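Local coordinates for phage terminase large subunit (Thermus phage P7426, PDB 4ZNL), which probably drives ATP-powered packaging of viral DNA into empty capsids and cuts the genome, the N-terminal ATPase part being the one described here, at residues E55-L60 against G83-K88; W69-T74 against D149-D154; T184-N189 against F249-G254. All coordinates share one frame; numbering follows the deposited sequence.

How the contacts relate
All three contacts lie in the ATPase part of the protein, around one nucleotide site. Contacts 1 and 2 touch, with centres about 12 Å apart. The helices of contact 1 lie on the face of the strand pair of contact 2 that carries I70 and I152; V85 CG2 meets I70 CD1 at 4.0 Å. Contact 1 brings R84 to the ADP. Contact 2 brings the side chain of D154 to about 4 Å from the magnesium ion. Contact 3 lies on the other side of the chain's centre from contact 1, their centres about 27 Å apart. Its T184 side chain comes within about 5 Å of the beryllium trifluoride.

Contact 1: residues E55-L60 against G83-K88. With ADP (adenosine-5'-diphosphate), chain F.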
loop_
_atom_site.group_PDB
_atom_site.type_symbol
_atom_site.label_atom_id
_atom_site.label_comp_id
_atom_site.label_asym_id
_atom_site.label_seq_id
_atom_site.Cartn_x
_atom_site.Cartn_y
_atom_site.Cartn_z
ATOM N N GLU A 55 5.515 2.772 1.092
ATOM C CA GLU A 55 5.818 2.155 -0.191
ATOM C C GLU A 55 5.845 3.187 -1.321
ATOM O O GLU A 55 6.704 3.135 -2.193
ATOM C CB GLU A 55 4.802 1.061 -0.498
ATOM C CG GLU A 55 4.936 -0.158 0.407
ATOM C CD GLU A 55 5.867 -1.234 -0.142
ATOM O OE1 GLU A 55 6.145 -1.246 -1.355
ATOM O OE2 GLU A 55 6.319 -2.090 0.652
ATOM N N ALA A 56 4.927 4.143 -1.282
ATOM C CA ALA A 56 4.860 5.174 -2.316
ATOM C C ALA A 56 6.079 6.090 -2.253
ATOM O O ALA A 56 6.641 6.461 -3.284
ATOM C CB ALA A 56 3.572 5.981 -2.176
ATOM N N VAL A 57 6.503 6.427 -1.037
ATOM C CA VAL A 57 7.665 7.286 -0.844
ATOM C C VAL A 57 8.945 6.601 -1.322
ATOM O O VAL A 57 9.808 7.227 -1.934
ATOM C CB VAL A 57 7.829 7.677 0.639
ATOM C CG1 VAL A 57 9.181 8.353 0.878
ATOM C CG2 VAL A 57 6.707 8.592 1.068
ATOM N N PHE A 58 9.077 5.315 -1.017
ATOM C CA PHE A 58 10.251 4.567 -1.436
ATOM C C PHE A 58 10.441 4.651 -2.949
ATOM O O PHE A 58 11.541 4.959 -3.426
ATOM C CB PHE A 58 10.145 3.107 -0.978
ATOM C CG PHE A 58 11.208 2.221 -1.549
ATOM C CD1 PHE A 58 12.497 2.258 -1.051
ATOM C CD2 PHE A 58 10.919 1.347 -2.579
ATOM C CE1 PHE A 58 13.479 1.441 -1.575
ATOM C CE2 PHE A 58 11.900 0.528 -3.107
ATOM C CZ PHE A 58 13.180 0.573 -2.600
ATOM N N GLU A 59 9.367 4.412 -3.702
ATOM C CA GLU A 59 9.419 4.473 -5.160
ATOM C C GLU A 59 9.809 5.855 -5.681
ATOM O O GLU A 59 10.642 5.973 -6.579
ATOM C CB GLU A 59 8.072 4.075 -5.758
ATOM C CG GLU A 59 7.734 2.606 -5.595
ATOM C CD GLU A 59 8.531 1.695 -6.523
ATOM O OE1 GLU A 59 8.760 2.064 -7.689
ATOM O OE2 GLU A 59 8.922 0.596 -6.086
ATOM N N LEU A 60 9.193 6.897 -5.137
ATOM C CA LEU A 60 9.480 8.256 -5.577
ATOM C C LEU A 60 10.968 8.597 -5.479
ATOM O O LEU A 60 11.519 9.206 -6.395
ATOM C CB LEU A 60 8.663 9.253 -4.757
ATOM C CG LEU A 60 7.158 9.307 -5.080
ATOM C CD1 LEU A 60 6.386 9.991 -3.970
ATOM C CD2 LEU A 60 6.918 10.034 -6.394
ATOM N N GLY A 83 -2.294 13.375 1.432
ATOM C CA GLY A 83 -1.701 14.264 2.417
ATOM C C GLY A 83 -0.606 13.592 3.222
ATOM O O GLY A 83 0.434 14.189 3.483
ATOM N N ARG A 84 -0.833 12.343 3.618
ATOM C CA ARG A 84 0.134 11.613 4.433
ATOM C C ARG A 84 1.408 11.315 3.650
ATOM O O ARG A 84 2.510 11.342 4.214
ATOM C CB ARG A 84 -0.476 10.309 4.961
ATOM C CG ARG A 84 -1.459 10.510 6.105
ATOM C CD ARG A 84 -2.233 9.229 6.435
ATOM N NE ARG A 84 -1.397 8.261 7.137
ATOM C CZ ARG A 84 -1.857 7.203 7.795
ATOM N NH1 ARG A 84 -3.158 6.969 7.854
ATOM N NH2 ARG A 84 -1.015 6.383 8.410
ATOM N N VAL A 85 1.267 11.027 2.358
ATOM C CA VAL A 85 2.437 10.849 1.499
ATOM C C VAL A 85 3.188 12.172 1.311
ATOM O O VAL A 85 4.411 12.197 1.297
ATOM C CB VAL A 85 2.051 10.283 0.123
ATOM C CG1 VAL A 85 3.234 10.341 -0.843
ATOM C CG2 VAL A 85 1.547 8.838 0.258
ATOM N N VAL A 86 2.453 13.266 1.148
ATOM C CA VAL A 86 3.071 14.578 0.972
ATOM C C VAL A 86 3.958 14.929 2.167
ATOM O O VAL A 86 5.085 15.399 2.005
ATOM C CB VAL A 86 1.996 15.675 0.771
ATOM C CG1 VAL A 86 2.548 17.078 1.082
ATOM C CG2 VAL A 86 1.450 15.624 -0.645
ATOM N N GLU A 87 3.446 14.702 3.368
ATOM C CA GLU A 87 4.211 14.969 4.586
ATOM C C GLU A 87 5.542 14.212 4.562
ATOM O O GLU A 87 6.601 14.791 4.817
ATOM C CB GLU A 87 3.391 14.583 5.822
ATOM C CG GLU A 87 3.958 15.087 7.153
ATOM C CD GLU A 87 4.822 14.064 7.882
ATOM O OE1 GLU A 87 4.556 12.846 7.769
ATOM O OE2 GLU A 87 5.769 14.488 8.584
ATOM N N LYS A 88 5.486 12.928 4.227
ATOM C CA LYS A 88 6.672 12.075 4.225
ATOM C C LYS A 88 7.667 12.446 3.129
ATOM O O LYS A 88 8.873 12.313 3.307
ATOM C CB LYS A 88 6.276 10.610 4.055
ATOM C CG LYS A 88 5.782 9.939 5.316
ATOM C CD LYS A 88 5.555 8.458 5.081
ATOM C CE LYS A 88 5.501 7.686 6.385
ATOM N NZ LYS A 88 4.495 8.235 7.329
HETATM P PB ADP F . -4.946 1.641 9.310
HETATM O O1B ADP F . -6.394 1.415 9.886
HETATM O O2B ADP F . -4.254 0.313 9.417
HETATM O O3B ADP F . -4.909 2.143 7.870
HETATM P PA ADP F . -3.113 3.667 9.912
HETATM O O1A ADP F . -3.730 5.040 9.601
HETATM O O2A ADP F . -2.189 3.274 8.782
HETATM O O3A ADP F . -4.265 2.665 10.247
HETATM O "O5'" ADP F . -2.283 3.727 11.230
HETATM C "C5'" ADP F . -2.922 4.033 12.390
HETATM C "C4'" ADP F . -2.138 4.838 13.385
HETATM O "O4'" ADP F . -1.011 4.084 13.795
HETATM C "C3'" ADP F . -1.635 6.038 12.766
HETATM O "O3'" ADP F . -1.586 7.090 13.673
HETATM C "C2'" ADP F . -0.289 5.680 12.336
HETATM O "O2'" ADP F . 0.527 6.809 12.317
HETATM C "C1'" ADP F . 0.160 4.747 13.350
HETATM N N9 ADP F . 1.081 3.763 12.880
HETATM C C8 ADP F . 0.906 2.852 11.918
HETATM N N7 ADP F . 2.036 2.119 11.831
HETATM C C5 ADP F . 2.935 2.568 12.763
HETATM C C6 ADP F . 4.271 2.191 13.137
HETATM N N6 ADP F . 4.994 1.067 12.450
HETATM N N1 ADP F . 4.879 2.868 14.124
HETATM C C2 ADP F . 4.253 3.892 14.756
HETATM N N3 ADP F . 3.010 4.263 14.433
HETATM C C4 ADP F . 2.327 3.616 13.437
#
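Helices 55-60 and 83-88 pack at an axis distance of 9.8 Å and a crossing angle of -47°, with V57 nearest V85 along the backbones. No hydrogen bond joins them, and the interface is apolar. V57 makes the closest approach. Its CG2 methyl presses on CB of K88 at 3.6 Å, and the two side chains cross at about a right angle. CG2 stands anti to the carbonyl carbon of V57, and this turns it to the other helix. V57 CG2 also meets V85 CG1 at 4.3 Å. V85 uses both branches: CG2 touches A56 CB at 4.3 Å, and CG1 reaches L60 CD1 at 4.5 Å. F132 of strand 126-136 also packs on A56, L60 and V85.

The CB end of K88 faces V57, while its ammonium turns off to form a salt bridge with E50. The chain is extended as far as CE and bends at the last torsion (chi4 54°). R84 does not touch segment 55-60. Its side chain passes S49 of helix 48-62 and reaches the nucleotide. R84 NH1 donates to ADP O1A at 2.7 Å, with an N-H...O angle of 160°. NH2 adds weak bonds to O1A and O2A, so the guanidinium meets the alpha phosphate with its edge. E50 also pairs with NH2 of R84, which would help to hold the group in place. The helices belong to a P-loop NTPase fold: helix 48-62 follows the phosphate-binding loop, and helix 75-94 supplies an arginine to the ADP site.

Contact 2: residues W69-T74 against D149-D154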
loop_
_atom_site.group_PDB
_atom_site.type_symbol
_atom_site.label_atom_id
_atom_site.label_comp_id
_atom_site.label_asym_id
_atom_site.label_seq_id
_atom_site.Cartn_x
_atom_site.Cartn_y
_atom_site.Cartn_z
ATOM N N TRP A 69 0.315 4.994 -8.250
ATOM C CA TRP A 69 -0.844 5.488 -7.530
ATOM C C TRP A 69 -1.099 4.740 -6.229
ATOM O O TRP A 69 -0.792 3.548 -6.112
ATOM C CB TRP A 69 -2.108 5.338 -8.371
ATOM C CG TRP A 69 -2.168 6.041 -9.678
ATOM C CD1 TRP A 69 -1.370 7.047 -10.129
ATOM C CD2 TRP A 69 -3.115 5.779 -10.713
ATOM N NE1 TRP A 69 -1.769 7.431 -11.391
ATOM C CE2 TRP A 69 -2.843 6.666 -11.768
ATOM C CE3 TRP A 69 -4.166 4.869 -10.850
ATOM C CZ2 TRP A 69 -3.588 6.670 -12.959
ATOM C CZ3 TRP A 69 -4.913 4.881 -12.031
ATOM C CH2 TRP A 69 -4.617 5.771 -13.063
ATOM N N ILE A 70 -1.701 5.441 -5.268
ATOM C CA ILE A 70 -2.499 4.782 -4.239
ATOM C C ILE A 70 -3.941 5.033 -4.622
ATOM O O ILE A 70 -4.325 6.176 -4.896
ATOM C CB ILE A 70 -2.235 5.295 -2.806
ATOM C CG1 ILE A 70 -0.818 4.937 -2.363
ATOM C CG2 ILE A 70 -3.234 4.664 -1.821
ATOM C CD1 ILE A 70 -0.385 5.547 -1.062
ATOM N N ILE A 71 -4.718 3.951 -4.696
ATOM C CA ILE A 71 -6.148 4.035 -4.935
ATOM C C ILE A 71 -6.868 3.637 -3.664
ATOM O O ILE A 71 -6.586 2.586 -3.090
ATOM C CB ILE A 71 -6.619 3.122 -6.077
ATOM C CG1 ILE A 71 -5.793 3.337 -7.342
ATOM C CG2 ILE A 71 -8.091 3.372 -6.374
ATOM C CD1 ILE A 71 -4.601 2.438 -7.438
ATOM N N ALA A 72 -7.796 4.481 -3.231
ATOM C CA ALA A 72 -8.646 4.180 -2.090
ATOM C C ALA A 72 -10.096 4.096 -2.572
ATOM O O ALA A 72 -10.382 4.459 -3.711
ATOM C CB ALA A 72 -8.480 5.242 -1.007
ATOM N N PRO A 73 -11.012 3.608 -1.716
ATOM C CA PRO A 73 -12.413 3.469 -2.132
ATOM C C PRO A 73 -13.128 4.791 -2.396
ATOM O O PRO A 73 -13.936 4.859 -3.325
ATOM C CB PRO A 73 -13.063 2.740 -0.945
ATOM C CG PRO A 73 -11.921 2.006 -0.291
ATOM C CD PRO A 73 -10.771 2.968 -0.409
ATOM N N THR A 74 -12.849 5.811 -1.593
ATOM C CA THR A 74 -13.523 7.097 -1.743
ATOM C C THR A 74 -12.534 8.237 -1.876
ATOM O O THR A 74 -11.394 8.153 -1.409
ATOM C CB THR A 74 -14.446 7.413 -0.554
ATOM O OG1 THR A 74 -13.661 7.561 0.637
ATOM C CG2 THR A 74 -15.488 6.314 -0.372
ATOM N N ASP A 149 4.221 2.046 -13.022
ATOM C CA ASP A 149 5.175 1.078 -12.478
ATOM C C ASP A 149 4.642 0.366 -11.248
ATOM O O ASP A 149 5.066 -0.757 -10.946
ATOM C CB ASP A 149 6.491 1.768 -12.111
ATOM C CG ASP A 149 7.120 2.478 -13.282
ATOM O OD1 ASP A 149 7.728 1.793 -14.122
ATOM O OD2 ASP A 149 6.997 3.722 -13.365
ATOM N N PHE A 150 3.742 1.022 -10.519
ATOM C CA PHE A 150 3.151 0.407 -9.343
ATOM C C PHE A 150 1.780 0.954 -9.010
ATOM O O PHE A 150 1.444 2.097 -9.334
ATOM C CB PHE A 150 4.072 0.578 -8.126
ATOM C CG PHE A 150 4.208 1.999 -7.653
ATOM C CD1 PHE A 150 3.384 2.490 -6.646
ATOM C CD2 PHE A 150 5.176 2.831 -8.187
ATOM C CE1 PHE A 150 3.513 3.799 -6.191
ATOM C CE2 PHE A 150 5.314 4.144 -7.739
ATOM C CZ PHE A 150 4.474 4.627 -6.738
ATOM N N VAL A 151 0.976 0.115 -8.372
ATOM C CA VAL A 151 -0.257 0.576 -7.754
ATOM C C VAL A 151 -0.369 -0.020 -6.366
ATOM O O VAL A 151 0.103 -1.125 -6.094
ATOM C CB VAL A 151 -1.501 0.216 -8.587
ATOM C CG1 VAL A 151 -1.483 0.986 -9.920
ATOM C CG2 VAL A 151 -1.563 -1.278 -8.809
ATOM N N ILE A 152 -0.966 0.761 -5.481
ATOM C CA ILE A 152 -1.263 0.339 -4.130
ATOM C C ILE A 152 -2.754 0.548 -3.957
ATOM O O ILE A 152 -3.239 1.657 -4.167
ATOM C CB ILE A 152 -0.463 1.155 -3.103
ATOM C CG1 ILE A 152 1.036 0.938 -3.298
ATOM C CG2 ILE A 152 -0.880 0.830 -1.673
ATOM C CD1 ILE A 152 1.893 2.123 -2.793
ATOM N N LEU A 153 -3.486 -0.514 -3.615
ATOM C CA LEU A 153 -4.916 -0.401 -3.301
ATOM C C LEU A 153 -5.116 -0.457 -1.794
ATOM O O LEU A 153 -4.854 -1.477 -1.171
ATOM C CB LEU A 153 -5.734 -1.501 -3.964
ATOM C CG LEU A 153 -5.960 -1.400 -5.468
ATOM C CD1 LEU A 153 -4.655 -1.606 -6.215
ATOM C CD2 LEU A 153 -7.008 -2.413 -5.896
ATOM N N ASP A 154 -5.558 0.658 -1.220
ATOM C CA ASP A 154 -5.819 0.768 0.215
ATOM C C ASP A 154 -7.310 0.486 0.465
ATOM O O ASP A 154 -8.167 0.921 -0.306
ATOM C CB ASP A 154 -5.400 2.162 0.713
ATOM C CG ASP A 154 -5.269 2.236 2.227
ATOM O OD1 ASP A 154 -5.308 1.177 2.889
ATOM O OD2 ASP A 154 -5.116 3.354 2.755
#
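I70 and I152 pair across two parallel strands, 69-72 and 150-154, as do W69 with V151 and I71 with L153. Four backbone hydrogen bonds join the strands. W69 N donates to F150 O at 3.3 Å, and I71 N to I152 O at 2.8 Å. In return, W69 O accepts from I152 N and I71 O from D154 N, both at 2.9 Å. CA-H...O contacts run between these bonds; I70 CA lies 3.2 Å from I152 O.

Apolar contacts form on both faces. On one, I70 CG1 rests on I152 CB at 3.9 Å, the two side chains crossing obliquely. Alongside, I70 and D154 point the same way. On the other face, I71 CD1 reaches V151 CB at 4.0 Å and L153 CD1 at 4.2 Å. Its second torsion (chi2 91°) swings this methyl back over the neighbouring strand.

Strand 150-154 carries the predicted Walker B motif. D154 is a magnesium-binding residue, and its OD2 is hydrogen-bonded to S49. Helices 48-62 and 75-94 pack on the I70 and I152 face. In the central sheet, strand 67-72 lies between strands 150-154 and 126-136.

Contact 3: residues T184-N189 against F249-G254; sequences TPKGLN and FRQEYG
K186 and E252 form a salt bridge, with K186 NZ 3.2 Å from E252 OE1. The lysine uses the syn lone pair of this oxygen. Q251 NE2 donates to E252 OE1 at 2.9 Å in a nearly straight bond (171°), in the plane of the Q251 amide and nearly along the C-O axis of the carboxylate. Two bonds thus grip E252 OE1. The second also fixes the rotation of the Q251 amide, sending OE1 toward the loop. There a water bridges the two segments: it donates to Q251 OE1 at 2.6 Å and accepts from G187 N at 2.8 Å.

Next to these polar groups, Q251 CD packs against P185 O at 3.3 Å. Its side chain stretches across the loop, with CG anti to the backbone N (chi1 160°). K186 crosses it at about a right angle. T184 CG2 approaches the end of the helix, 3.5 Å from Q251 O.

Segment 184-189 is the loop that follows strand 178-183 of the P-loop NTPase sheet and leads to helix 190-197. Its first residue faces the nucleotide site. T184 OG1 bonds to L42 O and weakly to NZ of K48, the ADP- and magnesium-binding lysine. T184 N bonds to OE1 of E155, the predicted catalytic glutamate.

Further out, L188 is the centre of an inverse gamma turn. N189 then caps the start of helix 190-197, and its ND2 bonds to A157 O. On the other side, the backbone of E252 is tied to R44. Y253 packs on Y237 of helix 234-239.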
loop_
_atom_site.group_PDB
_atom_site.type_symbol
_atom_site.label_atom_id
_atom_site.label_comp_id
_atom_site.label_asym_id
_atom_site.label_seq_id
_atom_site.Cartn_x
_atom_site.Cartn_y
_atom_site.Cartn_z
ATOM N N THR A 184 -8.630 -4.352 5.410
ATOM C CA THR A 184 -9.422 -5.141 6.337
ATOM C C THR A 184 -10.420 -5.909 5.469
ATOM O O THR A 184 -10.972 -5.356 4.523
ATOM C CB THR A 184 -10.115 -4.243 7.385
ATOM O OG1 THR A 184 -9.123 -3.722 8.276
ATOM C CG2 THR A 184 -11.156 -5.009 8.205
ATOM N N PRO A 185 -10.631 -7.197 5.759
ATOM C CA PRO A 185 -11.461 -8.004 4.858
ATOM C C PRO A 185 -12.944 -7.634 4.876
ATOM O O PRO A 185 -13.402 -7.047 5.860
ATOM C CB PRO A 185 -11.263 -9.423 5.388
ATOM C CG PRO A 185 -10.945 -9.242 6.831
ATOM C CD PRO A 185 -10.140 -7.983 6.903
ATOM N N LYS A 186 -13.654 -7.964 3.794
ATOM C CA LYS A 186 -15.110 -7.818 3.714
ATOM C C LYS A 186 -15.722 -9.077 3.113
ATOM O O LYS A 186 -16.238 -9.065 1.998
ATOM C CB LYS A 186 -15.498 -6.586 2.876
ATOM C CG LYS A 186 -15.955 -5.409 3.694
ATOM C CD LYS A 186 -14.793 -4.602 4.150
ATOM C CE LYS A 186 -15.161 -3.726 5.329
ATOM N NZ LYS A 186 -13.943 -3.381 6.090
ATOM N N GLY A 187 -15.640 -10.177 3.845
ATOM C CA GLY A 187 -16.215 -11.415 3.375
ATOM C C GLY A 187 -15.427 -12.079 2.261
ATOM O O GLY A 187 -14.253 -11.769 2.015
ATOM N N LEU A 188 -16.089 -13.005 1.582
ATOM C CA LEU A 188 -15.434 -13.847 0.596
ATOM C C LEU A 188 -15.529 -13.268 -0.805
ATOM O O LEU A 188 -15.947 -13.956 -1.731
ATOM C CB LEU A 188 -16.043 -15.254 0.618
ATOM C CG LEU A 188 -16.104 -15.966 1.975
ATOM C CD1 LEU A 188 -16.481 -17.418 1.774
ATOM C CD2 LEU A 188 -14.792 -15.864 2.749
ATOM N N ASN A 189 -15.135 -12.006 -0.963
ATOM C CA ASN A 189 -15.165 -11.368 -2.273
ATOM C C ASN A 189 -13.801 -11.499 -2.967
ATOM O O ASN A 189 -12.989 -12.346 -2.592
ATOM C CB ASN A 189 -15.600 -9.899 -2.143
ATOM C CG ASN A 189 -14.579 -9.022 -1.424
ATOM O OD1 ASN A 189 -13.526 -9.475 -0.965
ATOM N ND2 ASN A 189 -14.897 -7.736 -1.337
ATOM N N PHE A 249 -16.404 -7.714 15.204
ATOM C CA PHE A 249 -15.117 -7.609 15.879
ATOM C C PHE A 249 -14.102 -8.498 15.169
ATOM O O PHE A 249 -12.988 -8.076 14.871
ATOM C CB PHE A 249 -15.219 -8.001 17.351
ATOM C CG PHE A 249 -13.907 -7.959 18.065
ATOM C CD1 PHE A 249 -13.421 -6.771 18.566
ATOM C CD2 PHE A 249 -13.144 -9.101 18.214
ATOM C CE1 PHE A 249 -12.216 -6.728 19.214
ATOM C CE2 PHE A 249 -11.933 -9.055 18.858
ATOM C CZ PHE A 249 -11.469 -7.870 19.356
ATOM N N ARG A 250 -14.514 -9.727 14.878
ATOM C CA ARG A 250 -13.651 -10.700 14.229
ATOM C C ARG A 250 -13.198 -10.237 12.843
ATOM O O ARG A 250 -12.044 -10.450 12.442
ATOM C CB ARG A 250 -14.376 -12.045 14.151
ATOM C CG ARG A 250 -14.568 -12.670 15.538
ATOM C CD ARG A 250 -14.901 -14.144 15.519
ATOM N NE ARG A 250 -14.226 -14.802 16.639
ATOM C CZ ARG A 250 -13.692 -16.018 16.598
ATOM N NH1 ARG A 250 -13.769 -16.754 15.495
ATOM N NH2 ARG A 250 -13.086 -16.506 17.671
ATOM N N GLN A 251 -14.084 -9.579 12.114
ATOM C CA GLN A 251 -13.719 -9.086 10.800
ATOM C C GLN A 251 -12.824 -7.852 10.886
ATOM O O GLN A 251 -11.780 -7.798 10.230
ATOM C CB GLN A 251 -14.971 -8.770 9.977
ATOM C CG GLN A 251 -14.709 -7.830 8.820
ATOM C CD GLN A 251 -15.889 -7.713 7.886
ATOM O OE1 GLN A 251 -16.324 -8.700 7.293
ATOM N NE2 GLN A 251 -16.406 -6.496 7.737
ATOM N N GLU A 252 -13.222 -6.867 11.690
ATOM C CA GLU A 252 -12.573 -5.552 11.654
ATOM C C GLU A 252 -11.254 -5.494 12.439
ATOM O O GLU A 252 -10.317 -4.806 12.017
ATOM C CB GLU A 252 -13.528 -4.467 12.178
ATOM C CG GLU A 252 -14.820 -4.307 11.358
ATOM C CD GLU A 252 -14.565 -3.722 9.980
ATOM O OE1 GLU A 252 -15.096 -4.249 8.981
ATOM O OE2 GLU A 252 -13.834 -2.722 9.897
ATOM N N TYR A 253 -11.166 -6.209 13.561
ATOM C CA TYR A 253 -9.921 -6.249 14.336
ATOM C C TYR A 253 -9.243 -7.610 14.208
ATOM O O TYR A 253 -8.025 -7.694 14.188
ATOM C CB TYR A 253 -10.184 -5.916 15.809
ATOM C CG TYR A 253 -10.716 -4.512 15.999
ATOM C CD1 TYR A 253 -9.851 -3.427 16.060
ATOM C CD2 TYR A 253 -12.083 -4.268 16.084
ATOM C CE1 TYR A 253 -10.325 -2.141 16.214
ATOM C CE2 TYR A 253 -12.571 -2.981 16.244
ATOM C CZ TYR A 253 -11.682 -1.919 16.303
ATOM O OH TYR A 253 -12.137 -0.630 16.458
ATOM N N GLY A 254 -10.033 -8.674 14.117
ATOM C CA GLY A 254 -9.486 -10.002 13.935
ATOM C C GLY A 254 -8.980 -10.255 12.523
ATOM O O GLY A 254 -8.174 -11.159 12.307
HETATM O O HOH W 1 -14.734 -10.635 6.453
#